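Local coordinates for surface glycan binding protein B (Bacteroides ovatus, PDB 6E57) that binds mixed-linkage beta-glucan, probably at the bacterial cell surface, as part of a gut symbiont's glucan utilization system, at residues 39-44 and 65-70; 73-78 and 111-116; 221-226 and 289-294; 235-240 and 264-269. All blocks are in the same frame, centred on the assembly; numbering follows the deposited sequence.

Contact 1: 39-44 and 65-70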
loop_
_atom_site.group_PDB
_atom_site.type_symbol
_atom_site.label_atom_id
_atom_site.label_comp_id
_atom_site.label_asym_id
_atom_site.label_seq_id
_atom_site.Cartn_x
_atom_site.Cartn_y
_atom_site.Cartn_z
ATOM N N LEU A 39 -34.799 6.369 -11.883
ATOM C CA LEU A 39 -34.717 6.617 -13.318
ATOM C C LEU A 39 -33.449 7.417 -13.634
ATOM O O LEU A 39 -32.669 7.021 -14.502
ATOM C CB LEU A 39 -35.974 7.365 -13.776
ATOM C CG LEU A 39 -37.287 6.598 -13.620
ATOM C CD1 LEU A 39 -38.462 7.425 -14.122
ATOM C CD2 LEU A 39 -37.227 5.259 -14.341
ATOM N N ALA A 40 -33.266 8.543 -12.929
ATOM C CA ALA A 40 -32.108 9.422 -13.115
ATOM C C ALA A 40 -31.614 9.928 -11.760
ATOM O O ALA A 40 -32.406 10.113 -10.840
ATOM C CB ALA A 40 -32.466 10.568 -14.032
ATOM N N PRO A 41 -30.296 10.136 -11.638
ATOM C CA PRO A 41 -29.323 9.802 -12.666
ATOM C C PRO A 41 -28.988 8.301 -12.654
ATOM O O PRO A 41 -29.270 7.613 -11.673
ATOM C CB PRO A 41 -28.102 10.647 -12.290
ATOM C CG PRO A 41 -28.125 10.651 -10.782
ATOM C CD PRO A 41 -29.592 10.539 -10.412
ATOM N N VAL A 42 -28.405 7.818 -13.755
ATOM C CA VAL A 42 -27.907 6.450 -13.853
ATOM C C VAL A 42 -26.529 6.405 -13.185
ATOM O O VAL A 42 -25.641 7.166 -13.556
ATOM C CB VAL A 42 -27.833 5.971 -15.315
ATOM C CG1 VAL A 42 -27.265 4.563 -15.413
ATOM C CG2 VAL A 42 -29.188 6.054 -16.005
ATOM N N PHE A 43 -26.374 5.511 -12.201
ATOM C CA PHE A 43 -25.138 5.386 -11.429
ATOM C C PHE A 43 -24.255 4.303 -12.043
ATOM O O PHE A 43 -24.758 3.310 -12.563
ATOM C CB PHE A 43 -25.451 5.099 -9.959
ATOM C CG PHE A 43 -26.035 6.277 -9.222
ATOM C CD1 PHE A 43 -25.211 7.253 -8.682
ATOM C CD2 PHE A 43 -27.409 6.423 -9.092
ATOM C CE1 PHE A 43 -25.751 8.345 -8.016
ATOM C CE2 PHE A 43 -27.945 7.515 -8.427
ATOM C CZ PHE A 43 -27.115 8.473 -7.890
ATOM N N PRO A 44 -22.912 4.466 -12.006
ATOM C CA PRO A 44 -22.001 3.455 -12.544
ATOM C C PRO A 44 -22.014 2.162 -11.712
ATOM O O PRO A 44 -22.266 2.204 -10.507
ATOM C CB PRO A 44 -20.624 4.138 -12.500
ATOM C CG PRO A 44 -20.753 5.199 -11.423
ATOM C CD PRO A 44 -22.203 5.633 -11.457
ATOM N N ILE A 65 -26.716 15.783 -5.624
ATOM C CA ILE A 65 -27.322 14.707 -6.412
ATOM C C ILE A 65 -28.845 14.866 -6.339
ATOM O O ILE A 65 -29.397 14.999 -5.245
ATOM C CB ILE A 65 -26.871 13.319 -5.908
ATOM C CG1 ILE A 65 -25.348 13.215 -5.790
ATOM C CG2 ILE A 65 -27.441 12.213 -6.787
ATOM C CD1 ILE A 65 -24.861 11.894 -5.240
ATOM N N ALA A 66 -29.501 14.841 -7.509
ATOM C CA ALA A 66 -30.959 14.997 -7.642
ATOM C C ALA A 66 -31.556 13.753 -8.311
ATOM O O ALA A 66 -31.257 13.469 -9.469
ATOM C CB ALA A 66 -31.268 16.242 -8.436
ATOM N N LEU A 67 -32.411 13.032 -7.573
ATOM C CA LEU A 67 -33.033 11.791 -8.045
ATOM C C LEU A 67 -34.370 12.108 -8.728
ATOM O O LEU A 67 -35.049 13.061 -8.352
ATOM C CB LEU A 67 -33.263 10.851 -6.856
ATOM C CG LEU A 67 -32.054 10.587 -5.959
ATOM C CD1 LEU A 67 -32.452 9.736 -4.766
ATOM C CD2 LEU A 67 -30.928 9.922 -6.734
ATOM N N THR A 68 -34.720 11.297 -9.737
ATOM C CA THR A 68 -36.104 11.114 -10.200
ATOM C C THR A 68 -36.486 9.650 -9.947
ATOM O O THR A 68 -35.751 8.739 -10.336
ATOM C CB THR A 68 -36.286 11.512 -11.672
ATOM O OG1 THR A 68 -35.207 10.963 -12.429
ATOM C CG2 THR A 68 -36.340 13.010 -11.880
ATOM N N VAL A 69 -37.629 9.443 -9.281
ATOM C CA VAL A 69 -37.985 8.147 -8.708
ATOM C C VAL A 69 -39.442 7.805 -9.056
ATOM O O VAL A 69 -40.294 8.686 -9.149
ATOM C CB VAL A 69 -37.756 8.145 -7.184
ATOM C CG1 VAL A 69 -37.981 6.769 -6.578
ATOM C CG2 VAL A 69 -36.375 8.665 -6.819
ATOM N N THR A 70 -39.698 6.504 -9.246
ATOM C CA THR A 70 -41.038 5.927 -9.392
ATOM C C THR A 70 -41.282 5.003 -8.200
ATOM O O THR A 70 -40.360 4.301 -7.785
ATOM C CB THR A 70 -41.169 5.177 -10.726
ATOM O OG1 THR A 70 -40.765 6.067 -11.767
ATOM C CG2 THR A 70 -42.567 4.670 -11.007
#

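Contact 2: 73-78 and 111-116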
loop_
_atom_site.group_PDB
_atom_site.type_symbol
_atom_site.label_atom_id
_atom_site.label_comp_id
_atom_site.label_asym_id
_atom_site.label_seq_id
_atom_site.Cartn_x
_atom_site.Cartn_y
_atom_site.Cartn_z
ATOM N N ASP A 73 -45.183 9.861 -5.970
ATOM C CA ASP A 73 -45.662 10.464 -4.719
ATOM C C ASP A 73 -45.657 9.456 -3.559
ATOM O O ASP A 73 -46.169 9.772 -2.482
ATOM C CB ASP A 73 -47.084 11.015 -4.878
ATOM C CG ASP A 73 -47.336 11.797 -6.159
ATOM O OD1 ASP A 73 -47.479 11.154 -7.221
ATOM O OD2 ASP A 73 -47.400 13.041 -6.082
ATOM N N TYR A 74 -45.087 8.262 -3.762
ATOM C CA TYR A 74 -45.226 7.169 -2.794
ATOM C C TYR A 74 -43.858 6.570 -2.432
ATOM O O TYR A 74 -43.786 5.409 -2.028
ATOM C CB TYR A 74 -46.162 6.091 -3.349
ATOM C CG TYR A 74 -47.558 6.558 -3.678
ATOM C CD1 TYR A 74 -48.467 6.862 -2.677
ATOM C CD2 TYR A 74 -47.984 6.675 -4.993
ATOM C CE1 TYR A 74 -49.757 7.281 -2.971
ATOM C CE2 TYR A 74 -49.270 7.092 -5.305
ATOM C CZ TYR A 74 -50.161 7.396 -4.291
ATOM O OH TYR A 74 -51.426 7.811 -4.588
ATOM N N THR A 75 -42.787 7.366 -2.543
ATOM C CA THR A 75 -41.428 6.910 -2.213
ATOM C C THR A 75 -40.772 7.874 -1.217
ATOM O O THR A 75 -40.926 9.089 -1.327
ATOM C CB THR A 75 -40.553 6.770 -3.467
ATOM O OG1 THR A 75 -40.579 8.004 -4.188
ATOM C CG2 THR A 75 -41.000 5.639 -4.368
ATOM N N THR A 76 -40.047 7.296 -0.251
ATOM C CA THR A 76 -39.156 8.020 0.658
ATOM C C THR A 76 -37.726 7.506 0.450
ATOM O O THR A 76 -37.508 6.296 0.351
ATOM C CB THR A 76 -39.599 7.859 2.118
ATOM O OG1 THR A 76 -40.943 8.330 2.228
ATOM C CG2 THR A 76 -38.718 8.611 3.092
ATOM N N VAL A 77 -36.762 8.432 0.384
ATOM C CA VAL A 77 -35.361 8.080 0.176
ATOM C C VAL A 77 -34.542 8.581 1.373
ATOM O O VAL A 77 -34.720 9.711 1.837
ATOM C CB VAL A 77 -34.829 8.616 -1.170
ATOM C CG1 VAL A 77 -35.891 8.565 -2.259
ATOM C CG2 VAL A 77 -34.265 10.021 -1.060
ATOM N N THR A 78 -33.651 7.714 1.867
ATOM C CA THR A 78 -32.753 8.014 2.974
ATOM C C THR A 78 -31.306 7.982 2.465
ATOM O O THR A 78 -30.946 7.146 1.634
ATOM C CB THR A 78 -32.966 7.035 4.135
ATOM O OG1 THR A 78 -34.363 6.974 4.419
ATOM C CG2 THR A 78 -32.227 7.441 5.390
ATOM N N VAL A 111 -33.948 3.803 -1.166
ATOM C CA VAL A 111 -35.289 4.208 -1.563
ATOM C C VAL A 111 -36.273 3.138 -1.077
ATOM O O VAL A 111 -36.059 1.951 -1.308
ATOM C CB VAL A 111 -35.382 4.405 -3.089
ATOM C CG1 VAL A 111 -36.777 4.831 -3.524
ATOM C CG2 VAL A 111 -34.339 5.390 -3.594
ATOM N N GLU A 112 -37.341 3.579 -0.400
ATOM C CA GLU A 112 -38.399 2.696 0.089
ATOM C C GLU A 112 -39.763 3.282 -0.302
ATOM O O GLU A 112 -39.977 4.490 -0.211
ATOM C CB GLU A 112 -38.298 2.522 1.605
ATOM C CG GLU A 112 -39.035 1.301 2.125
ATOM C CD GLU A 112 -39.068 1.176 3.639
ATOM O OE1 GLU A 112 -39.345 2.191 4.306
ATOM O OE2 GLU A 112 -38.813 0.064 4.147
ATOM N N THR A 113 -40.672 2.404 -0.738
ATOM C CA THR A 113 -42.041 2.786 -1.077
ATOM C C THR A 113 -42.930 2.582 0.156
ATOM O O THR A 113 -42.493 2.016 1.158
ATOM C CB THR A 113 -42.536 2.032 -2.320
ATOM O OG1 THR A 113 -43.781 2.613 -2.707
ATOM C CG2 THR A 113 -42.719 0.545 -2.110
ATOM N N VAL A 114 -44.179 3.047 0.062
ATOM C CA VAL A 114 -45.135 3.000 1.177
ATOM C C VAL A 114 -45.450 1.540 1.544
ATOM O O VAL A 114 -45.696 1.245 2.713
ATOM C CB VAL A 114 -46.422 3.794 0.870
ATOM C CG1 VAL A 114 -46.135 5.274 0.665
ATOM C CG2 VAL A 114 -47.191 3.226 -0.316
ATOM N N LYS A 115 -45.437 0.638 0.552
ATOM C CA LYS A 115 -45.728 -0.790 0.765
ATOM C C LYS A 115 -44.435 -1.592 0.999
ATOM O O LYS A 115 -44.458 -2.823 0.966
ATOM C CB LYS A 115 -46.552 -1.338 -0.406
ATOM C CG LYS A 115 -48.051 -1.064 -0.318
ATOM C CD LYS A 115 -48.847 -2.134 0.422
ATOM C CE LYS A 115 -48.920 -1.938 1.925
ATOM N NZ LYS A 115 -49.989 -0.988 2.317
ATOM N N GLY A 116 -43.314 -0.898 1.236
ATOM C CA GLY A 116 -42.134 -1.484 1.884
ATOM C C GLY A 116 -41.093 -2.026 0.914
ATOM O O GLY A 116 -40.016 -2.435 1.347
#

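Contact 3: 221-226 and 289-294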
loop_
_atom_site.group_PDB
_atom_site.type_symbol
_atom_site.label_atom_id
_atom_site.label_comp_id
_atom_site.label_asym_id
_atom_site.label_seq_id
_atom_site.Cartn_x
_atom_site.Cartn_y
_atom_site.Cartn_z
ATOM N N SER A 221 -0.646 -7.400 16.939
ATOM C CA SER A 221 0.581 -7.549 16.193
ATOM C C SER A 221 0.219 -7.853 14.737
ATOM O O SER A 221 -0.109 -8.989 14.405
ATOM C CB SER A 221 1.443 -8.621 16.800
ATOM O OG SER A 221 1.602 -8.406 18.196
ATOM N N LEU A 222 0.236 -6.814 13.893
ATOM C CA LEU A 222 -0.221 -6.909 12.513
ATOM C C LEU A 222 0.976 -6.763 11.569
ATOM O O LEU A 222 1.536 -5.683 11.430
ATOM C CB LEU A 222 -1.272 -5.825 12.253
ATOM C CG LEU A 222 -1.867 -5.797 10.846
ATOM C CD1 LEU A 222 -2.706 -7.035 10.589
ATOM C CD2 LEU A 222 -2.697 -4.541 10.637
ATOM N N VAL A 223 1.341 -7.876 10.924
ATOM C CA VAL A 223 2.345 -7.908 9.869
ATOM C C VAL A 223 1.717 -7.349 8.585
ATOM O O VAL A 223 0.665 -7.823 8.148
ATOM C CB VAL A 223 2.874 -9.339 9.664
ATOM C CG1 VAL A 223 3.763 -9.448 8.434
ATOM C CG2 VAL A 223 3.591 -9.851 10.905
ATOM N N ILE A 224 2.386 -6.359 7.982
ATOM C CA ILE A 224 1.817 -5.551 6.900
ATOM C C ILE A 224 2.554 -5.806 5.577
ATOM O O ILE A 224 1.910 -5.914 4.531
ATOM C CB ILE A 224 1.835 -4.056 7.277
ATOM C CG1 ILE A 224 0.974 -3.775 8.511
ATOM C CG2 ILE A 224 1.411 -3.199 6.096
ATOM C CD1 ILE A 224 1.284 -2.458 9.184
ATOM N N SER A 225 3.891 -5.858 5.607
ATOM C CA SER A 225 4.668 -5.961 4.370
ATOM C C SER A 225 5.977 -6.722 4.600
ATOM O O SER A 225 6.524 -6.732 5.705
ATOM C CB SER A 225 4.935 -4.599 3.781
ATOM O OG SER A 225 6.048 -3.988 4.410
ATOM N N GLY A 226 6.463 -7.338 3.516
ATOM C CA GLY A 226 7.727 -8.049 3.476
ATOM C C GLY A 226 7.571 -9.538 3.733
ATOM O O GLY A 226 8.563 -10.248 3.764
ATOM N N GLU A 289 -2.214 -14.933 21.935
ATOM C CA GLU A 289 -3.109 -14.687 20.804
ATOM C C GLU A 289 -2.326 -14.771 19.487
ATOM O O GLU A 289 -1.095 -14.690 19.474
ATOM C CB GLU A 289 -3.788 -13.325 20.948
ATOM C CG GLU A 289 -4.723 -13.235 22.143
ATOM C CD GLU A 289 -5.462 -11.914 22.269
ATOM O OE1 GLU A 289 -6.228 -11.757 23.240
ATOM O OE2 GLU A 289 -5.270 -11.043 21.393
ATOM N N ALA A 290 -3.069 -14.924 18.384
ATOM C CA ALA A 290 -2.512 -15.171 17.054
ATOM C C ALA A 290 -2.066 -13.854 16.407
ATOM O O ALA A 290 -2.760 -12.841 16.491
ATOM C CB ALA A 290 -3.535 -15.872 16.194
ATOM N N VAL A 291 -0.908 -13.898 15.744
ATOM C CA VAL A 291 -0.397 -12.788 14.959
ATOM C C VAL A 291 -1.268 -12.653 13.705
ATOM O O VAL A 291 -1.644 -13.660 13.091
ATOM C CB VAL A 291 1.089 -12.986 14.602
ATOM C CG1 VAL A 291 1.578 -11.943 13.607
ATOM C CG2 VAL A 291 1.968 -12.992 15.843
ATOM N N GLN A 292 -1.579 -11.401 13.345
ATOM C CA GLN A 292 -2.442 -11.072 12.219
ATOM C C GLN A 292 -1.576 -10.634 11.035
ATOM O O GLN A 292 -0.471 -10.137 11.221
ATOM C CB GLN A 292 -3.432 -9.979 12.623
ATOM C CG GLN A 292 -4.455 -10.436 13.658
ATOM C CD GLN A 292 -5.425 -9.349 14.055
ATOM O OE1 GLN A 292 -5.632 -8.369 13.340
ATOM N NE2 GLN A 292 -6.037 -9.517 15.213
ATOM N N PHE A 293 -2.099 -10.833 9.820
ATOM C CA PHE A 293 -1.399 -10.513 8.579
ATOM C C PHE A 293 -2.341 -9.765 7.629
ATOM O O PHE A 293 -3.470 -10.197 7.403
ATOM C CB PHE A 293 -0.870 -11.786 7.916
ATOM C CG PHE A 293 0.114 -12.562 8.753
ATOM C CD1 PHE A 293 -0.321 -13.502 9.673
ATOM C CD2 PHE A 293 1.478 -12.351 8.622
ATOM C CE1 PHE A 293 0.583 -14.212 10.445
ATOM C CE2 PHE A 293 2.381 -13.065 9.395
ATOM C CZ PHE A 293 1.932 -13.995 10.304
ATOM N N LEU A 294 -1.848 -8.650 7.081
ATOM C CA LEU A 294 -2.577 -7.804 6.145
ATOM C C LEU A 294 -1.981 -7.989 4.748
ATOM O O LEU A 294 -0.762 -7.995 4.605
ATOM C CB LEU A 294 -2.445 -6.350 6.604
ATOM C CG LEU A 294 -3.323 -5.342 5.865
ATOM C CD1 LEU A 294 -4.769 -5.448 6.323
ATOM C CD2 LEU A 294 -2.798 -3.929 6.067
#

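Contact 4: 235-240 and 264-269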
loop_
_atom_site.group_PDB
_atom_site.type_symbol
_atom_site.label_atom_id
_atom_site.label_comp_id
_atom_site.label_asym_id
_atom_site.label_seq_id
_atom_site.Cartn_x
_atom_site.Cartn_y
_atom_site.Cartn_z
ATOM N N ASP A 235 18.648 -13.773 6.280
ATOM C CA ASP A 235 17.902 -12.750 7.005
ATOM C C ASP A 235 16.628 -12.391 6.229
ATOM O O ASP A 235 16.612 -12.351 5.000
ATOM C CB ASP A 235 18.767 -11.514 7.280
ATOM C CG ASP A 235 19.641 -11.631 8.520
ATOM O OD1 ASP A 235 19.099 -11.963 9.595
ATOM O OD2 ASP A 235 20.858 -11.387 8.404
ATOM N N TRP A 236 15.567 -12.124 6.997
ATOM C CA TRP A 236 14.227 -11.864 6.513
ATOM C C TRP A 236 13.616 -10.770 7.392
ATOM O O TRP A 236 13.467 -10.969 8.595
ATOM C CB TRP A 236 13.412 -13.166 6.544
ATOM C CG TRP A 236 12.018 -13.074 6.001
ATOM C CD1 TRP A 236 11.507 -12.117 5.174
ATOM C CD2 TRP A 236 10.954 -14.023 6.215
ATOM N NE1 TRP A 236 10.199 -12.393 4.877
ATOM C CE2 TRP A 236 9.832 -13.555 5.500
ATOM C CE3 TRP A 236 10.839 -15.213 6.942
ATOM C CZ2 TRP A 236 8.616 -14.235 5.497
ATOM C CZ3 TRP A 236 9.638 -15.886 6.938
ATOM C CH2 TRP A 236 8.542 -15.401 6.225
ATOM N N THR A 237 13.313 -9.611 6.793
ATOM C CA THR A 237 12.804 -8.457 7.536
ATOM C C THR A 237 11.327 -8.234 7.191
ATOM O O THR A 237 10.962 -8.104 6.020
ATOM C CB THR A 237 13.663 -7.212 7.285
ATOM O OG1 THR A 237 14.968 -7.493 7.791
ATOM C CG2 THR A 237 13.117 -5.970 7.954
ATOM N N ILE A 238 10.504 -8.181 8.245
ATOM C CA ILE A 238 9.055 -8.066 8.174
ATOM C C ILE A 238 8.631 -6.780 8.898
ATOM O O ILE A 238 9.166 -6.463 9.964
ATOM C CB ILE A 238 8.416 -9.330 8.782
ATOM C CG1 ILE A 238 8.557 -10.526 7.838
ATOM C CG2 ILE A 238 6.968 -9.091 9.173
ATOM C CD1 ILE A 238 8.205 -11.854 8.472
ATOM N N SER A 239 7.666 -6.055 8.310
ATOM C CA SER A 239 7.226 -4.740 8.792
ATOM C C SER A 239 5.754 -4.792 9.216
ATOM O O SER A 239 4.924 -5.327 8.493
ATOM C CB SER A 239 7.445 -3.685 7.747
ATOM O OG SER A 239 8.831 -3.504 7.509
ATOM N N GLY A 240 5.455 -4.195 10.378
ATOM C CA GLY A 240 4.133 -4.244 11.001
ATOM C C GLY A 240 3.923 -3.100 11.981
ATOM O O GLY A 240 4.535 -2.050 11.836
ATOM N N SER A 264 8.472 -2.243 17.465
ATOM C CA SER A 264 7.073 -2.058 17.096
ATOM C C SER A 264 6.887 -2.270 15.588
ATOM O O SER A 264 5.990 -3.004 15.167
ATOM C CB SER A 264 6.584 -0.690 17.519
ATOM O OG SER A 264 5.174 -0.575 17.367
ATOM N N THR A 265 7.759 -1.644 14.791
ATOM C CA THR A 265 7.534 -1.463 13.362
ATOM C C THR A 265 8.214 -2.561 12.531
ATOM O O THR A 265 7.858 -2.741 11.364
ATOM C CB THR A 265 8.014 -0.079 12.909
ATOM O OG1 THR A 265 9.442 -0.076 12.928
ATOM C CG2 THR A 265 7.479 1.037 13.779
ATOM N N GLU A 266 9.184 -3.279 13.113
ATOM C CA GLU A 266 10.028 -4.196 12.345
ATOM C C GLU A 266 10.452 -5.404 13.186
ATOM O O GLU A 266 10.636 -5.302 14.399
ATOM C CB GLU A 266 11.280 -3.477 11.845
ATOM C CG GLU A 266 11.081 -2.747 10.530
ATOM C CD GLU A 266 12.375 -2.437 9.796
ATOM O OE1 GLU A 266 13.415 -2.272 10.472
ATOM O OE2 GLU A 266 12.341 -2.371 8.550
ATOM N N ILE A 267 10.632 -6.538 12.498
ATOM C CA ILE A 267 11.229 -7.746 13.056
ATOM C C ILE A 267 12.033 -8.443 11.948
ATOM O O ILE A 267 11.579 -8.517 10.806
ATOM C CB ILE A 267 10.149 -8.661 13.673
ATOM C CG1 ILE A 267 10.757 -9.751 14.557
ATOM C CG2 ILE A 267 9.245 -9.255 12.603
ATOM C CD1 ILE A 267 9.742 -10.456 15.427
ATOM N N THR A 268 13.235 -8.921 12.296
ATOM C CA THR A 268 14.125 -9.644 11.379
ATOM C C THR A 268 14.469 -11.012 11.979
ATOM O O THR A 268 14.860 -11.098 13.141
ATOM C CB THR A 268 15.398 -8.840 11.079
ATOM O OG1 THR A 268 15.006 -7.550 10.604
ATOM C CG2 THR A 268 16.296 -9.502 10.057
ATOM N N LEU A 269 14.337 -12.067 11.166
ATOM C CA LEU A 269 14.611 -13.448 11.577
ATOM C C LEU A 269 15.409 -14.154 10.474
ATOM O O LEU A 269 15.621 -13.589 9.401
ATOM C CB LEU A 269 13.285 -14.165 11.866
ATOM C CG LEU A 269 12.385 -14.468 10.663
ATOM C CD1 LEU A 269 11.570 -15.731 10.896
ATOM C CD2 LEU A 269 11.459 -13.302 10.355
#

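Contact 1: 39-44 and 65-70
Thr68 faces two residues at once: Leu39 and Ala40 both lie opposite it, a classic beta bulge on the edge strand 37-40. Leu39 N donates to Thr68 O at 3.0 Å, and Thr68 N returns a straighter bond (166°) to Ala40 O. Between them sits the threonine hydroxyl. Its chi1 of 45° places OG1 between the backbone N and the carbonyl carbon of its own residue, which carries the oxygen to Ala40 N at 3.1 Å, a weak, bent bond. Leu39, with CG beside its backbone N, sends CD1 to Thr70 OG1 at 3.6 Å.

Past the bulge a cis peptide leads into Pro41, whose CD rests 4.0 Å from Leu67 CD2. Phe43 then turns its ring edge to the other strand: CZ meets Ile65 CG2 at 3.9 Å, and CE2 meets Leu67 CD2 at 4.2 Å, the two side chains meeting at about a right angle. Phe54, in the facing sheet of what looks like an Ig-like sandwich, meets the Phe43 ring with planes at about 45°. Polar pairing thus gives way within four residues to mainly apolar packing, so beyond Ala40 segment 39-44 is held to 65-70 largely by hydrophobic contact, without backbone hydrogen bonds between the two.

Contact 2: 73-78 and 111-116
Tyr74 offers Val114 an edge of its ring and not a face: Val114 CG1 lies near the ring plane on the CD1 side, and is closer still to Tyr74 CB, at 4.1 Å. Thr31 and Glu32, in the loop near the N-terminus, also touch this tyrosine. Tyr74 O, in the flat peptide group that follows, takes two donors from 111-116. Thr113 OG1 gives its proton to Tyr74 O at 2.9 Å, tilted 32° from the carbonyl plane, while Val114 N adds a weak bond at 3.2 Å. The hydroxyl gets there because it stands opposite the backbone N of Thr113 (chi1 -171°). With an alanine here, Tyr74 O would probably be left with the weak bond from Val114 N as its one hydrogen bond from this segment.

Strands 75-81 and 103-113 are antiparallel neighbours in the five-stranded sheet of what is probably an Ig-like sandwich, and a type I turn from Thr113 to Gly116 leads on to strand 118-128. Thr76 and Glu112 form the hydrogen-bonded pair, each N reaching the other's O at 2.8 Å, nearly straight. Thr75, Val77, Val111 and Thr113 share the face turned to strand 63-70. There Val77 and Val111 pack flank to flank, Val77 CG1 being 3.8 Å from Val111 CG2, and Leu67 and Val69 of the facing sheet pack onto them. On the reverse face the Glu112 carboxylate has a long, weak ion pair with Lys118.

Contact 3: 221-226 and 289-294
Val223 and Phe293 are neighbours on one face of a parallel strand pairing, a parallel pair among mostly antiparallel strands, consistent with an Ig-like beta sandwich. Val223 CB comes 3.5 Å from Phe293 CD2, and its two methyls reach neighbouring ring atoms, CG1 by CD2 and CG2 by CE2. CG2 also reaches Val291 CG1 at 4.0 Å. On the other face, Leu222 has CG anti to the backbone N (chi1 -179°), and its CD1 reaches Gln292 CB at 3.7 Å while also meeting Leu294 CB.

Between the two faces runs the alternating ladder expected of parallel strands. Gln292 N donates to Ser221 O at 3.0 Å, Val223 N to Gln292 O at 2.9 Å and Leu294 N to Val223 O at 2.9 Å, so Val223 uses both its N and its O, on the two residues that flank Phe293.

The next shell sets the two strands in place. Strand 299-315 flanks 292-294, with Phe293 and Thr300 joined through their backbones, and Met281 touches the Phe293 side chain. Strand 235-240 flanks 222-225: there Ile224 and Ser225 both face Ser239 in a classic beta bulge, and Ile238 packs on Val223. Just before strand 222-225, the Ser221 hydroxyl is hydrogen-bonded through OG to Asn242 O.

Contact 4: 235-240 and 264-269
Trp236, Ile238, Ile267 and Leu269 line one face of this strand pair. Leu269 CD2 approaches the six-membered part of the indole obliquely, 4.0 Å from Trp236 CE3, and also touches Ile238 CD1. That same Ile238 CD1 lies over one face of the indole near its margin, 3.7 Å from the plane, so indole, isoleucine and leucine all touch one another. Ile238 and Ile267 run alongside each other, with Ile238 CB 3.9 Å from Ile267 CG2. The indole is further fixed by its N-H, since NE1 bonds to Gly226 O.

The backbone beneath is a regular antiparallel ladder within what is probably an Ig-like sandwich domain, with Trp236–Leu269 and Ile238–Ile267 as hydrogen-bonded pairs. Ile238 N meets Ile267 O almost straight (173°). Where strand 266-270 begins, the Gly240 N-H comes to Thr265 O at 3.0 Å from well above the carbonyl plane.

The opposite face is polar. Thr237 OG1 and Thr268 OG1 share a hydrogen bond at 2.8 Å; both hydroxyls stand beside their own backbone N, which turns them toward each other across the pair. Farther along, the extended Glu266 chain slants past Thr237, OE2 lying 3.7 Å from Thr237 CG2 and near Ser239 OG. An alanine here in place of Glu266, without the carboxylate, would probably leave the Thr237 methyl and the Ser239 hydroxyl less covered on this side.

In the fold
The four contacts form two pairs. Contacts 1 and 2, with centres 14 Å apart, belong to the facing sheets of one N-terminal sandwich and meet through its core, where Val69 CG1 lies 3.8 Å from Val111 CG1. Contacts 3 and 4, with centres 11 Å apart, share neighbouring strands: Ile224 N is 2.8 Å from Ser239 O, a probable hydrogen bond, and contact 4 falls in the chain between the two segments of contact 3. The pairs stand well apart, about 54 Å between the centres of contacts 2 and 4. The glycan pocket, with Trp322, Tyr371 and Trp372, is built from residues later in the chain; none of the four contacts contributes to it.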